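Local coordinates for beta-ketoacyl synthase (Pseudomonas aeruginosa, PDB 4CW4) that catalyses the condensation of acetyl-CoA with malonyl-acyl carrier protein to make beta-acetoacetyl-ACP, the primer of fatty acid synthesis, at the interface of chains A and B. Residues are numbered along the deposited sequence; one frame, centred on the assembly and turned at random. Chains: chain A/B, Beta-ketoacyl synthase.

The interface of chains A and B. Residues chain A 278-279, 295, 304; chain B 294, 298, 394.
A:Lys295 and B:Gln294, one residue apart on equivalent copies of helix 288-301, meet across the homodimer interface with their side chains at about a right angle. The interface is two-fold symmetric, so each contact has a twin with the chains exchanged; this patch is centred about 21 Å from the active-site A:Cys286. Followed from CB, the lysine starts with CG anti to the backbone N (chi1 -179°), bends once at chi2 and then runs straight. CB, CG and CD carry the chain toward chain B, and CE comes within 3.7 Å of OE1 of B:Gln294. The side-chain amine NZ then donates a hydrogen bond to that amide oxygen OE1 over 2.9 Å, approaching tilted 27° from the carbonyl plane. NZ also forms a long salt bridge, 3.9 Å to the carboxylate OD2 of B:Asp298, so one presumably charged tip serves two side chains of the same partner helix. OE1 is shared further: water 1 links it to the backbone O of A:Thr279, and the methyl CE of A:Met278, turned by the bend at chi3, lies 3.8 Å from OE1 of B:Gln294.

A:Gln304 and B:Asp298 reach toward each other tip to tip, their amide and carboxylate planes 85° apart. NE2 of A:Gln304 donates to OD2 of B:Asp298 at 3.2 Å; the acceptor lies nearly in the amide plane, but the donor stands above the carboxylate plane. This bond and the more distant lysine amine might favour a charged carboxylate. Methyls CG2 of A:Thr279 (strand 278-283) and CG2 of B:Ile394 (strand 387-394) pack 3.9 Å apart, the side chains crossing at about a right angle. Water 2 joins the amide OE1 of A:Gln304 to OD1 of B:Asp298, 2.7 Å from each oxygen.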
loop_
_atom_site.group_PDB
_atom_site.type_symbol
_atom_site.label_atom_id
_atom_site.label_comp_id
_atom_site.label_asym_id
_atom_site.label_seq_id
_atom_site.Cartn_x
_atom_site.Cartn_y
_atom_site.Cartn_z
ATOM N N MET A 278 -7.268 3.568 -14.945
ATOM C CA MET A 278 -7.295 3.573 -13.483
ATOM C C MET A 278 -6.204 2.689 -12.929
ATOM O O MET A 278 -5.842 1.682 -13.556
ATOM C CB MET A 278 -8.629 2.996 -13.003
ATOM C CG MET A 278 -9.830 3.732 -13.512
ATOM S SD MET A 278 -11.323 3.088 -12.774
ATOM C CE MET A 278 -11.491 4.105 -11.317
ATOM N N THR A 279 -5.712 3.015 -11.741
ATOM C CA THR A 279 -4.689 2.220 -11.132
ATOM C C THR A 279 -4.734 2.425 -9.635
ATOM O O THR A 279 -5.343 3.371 -9.147
ATOM C CB THR A 279 -3.316 2.564 -11.749
ATOM O OG1 THR A 279 -2.350 1.576 -11.365
ATOM C CG2 THR A 279 -2.853 3.974 -11.374
ATOM N N LYS A 295 -12.136 -3.319 -4.987
ATOM C CA LYS A 295 -12.012 -2.176 -5.870
ATOM C C LYS A 295 -12.333 -2.562 -7.319
ATOM O O LYS A 295 -13.043 -1.831 -8.023
ATOM C CB LYS A 295 -10.611 -1.580 -5.730
ATOM C CG LYS A 295 -10.326 -0.357 -6.580
ATOM C CD LYS A 295 -10.882 0.907 -5.975
ATOM C CE LYS A 295 -10.726 2.051 -6.965
ATOM N NZ LYS A 295 -11.217 3.337 -6.432
ATOM N N GLN A 304 -17.095 2.590 -14.171
ATOM C CA GLN A 304 -15.881 3.354 -14.320
ATOM C C GLN A 304 -14.889 2.622 -15.206
ATOM O O GLN A 304 -14.153 3.252 -15.962
ATOM C CB GLN A 304 -15.264 3.644 -12.954
ATOM C CG GLN A 304 -16.070 4.589 -12.100
ATOM C CD GLN A 304 -15.422 4.806 -10.762
ATOM O OE1 GLN A 304 -14.531 5.657 -10.606
ATOM N NE2 GLN A 304 -15.836 4.026 -9.790
ATOM N N GLN B 294 -10.583 8.761 -3.614
ATOM C CA GLN B 294 -11.441 8.181 -4.632
ATOM C C GLN B 294 -12.264 7.035 -4.034
ATOM O O GLN B 294 -13.485 6.909 -4.274
ATOM C CB GLN B 294 -10.639 7.684 -5.830
ATOM C CG GLN B 294 -11.546 7.276 -7.000
ATOM C CD GLN B 294 -10.782 6.640 -8.138
ATOM O OE1 GLN B 294 -10.254 5.533 -7.991
ATOM N NE2 GLN B 294 -10.691 7.341 -9.274
ATOM N N ASP B 298 -16.317 6.886 -3.517
ATOM C CA ASP B 298 -17.055 5.796 -4.129
ATOM C C ASP B 298 -17.892 5.027 -3.121
ATOM O O ASP B 298 -19.012 4.634 -3.444
ATOM C CB ASP B 298 -16.130 4.879 -4.897
ATOM C CG ASP B 298 -15.651 5.504 -6.192
ATOM O OD1 ASP B 298 -16.123 6.617 -6.558
ATOM O OD2 ASP B 298 -14.826 4.868 -6.854
ATOM N N ILE B 394 -8.159 9.232 -11.813
ATOM C CA ILE B 394 -6.846 8.636 -11.759
ATOM C C ILE B 394 -6.547 7.999 -13.112
ATOM O O ILE B 394 -7.350 7.225 -13.628
ATOM C CB ILE B 394 -6.806 7.537 -10.675
ATOM C CG1 ILE B 394 -6.945 8.168 -9.278
ATOM C CG2 ILE B 394 -5.531 6.710 -10.779
ATOM C CD1 ILE B 394 -7.188 7.163 -8.135
HETATM O O HOH W 1 -7.699 3.679 -7.642
HETATM O O HOH W 2 -14.898 7.512 -8.739
#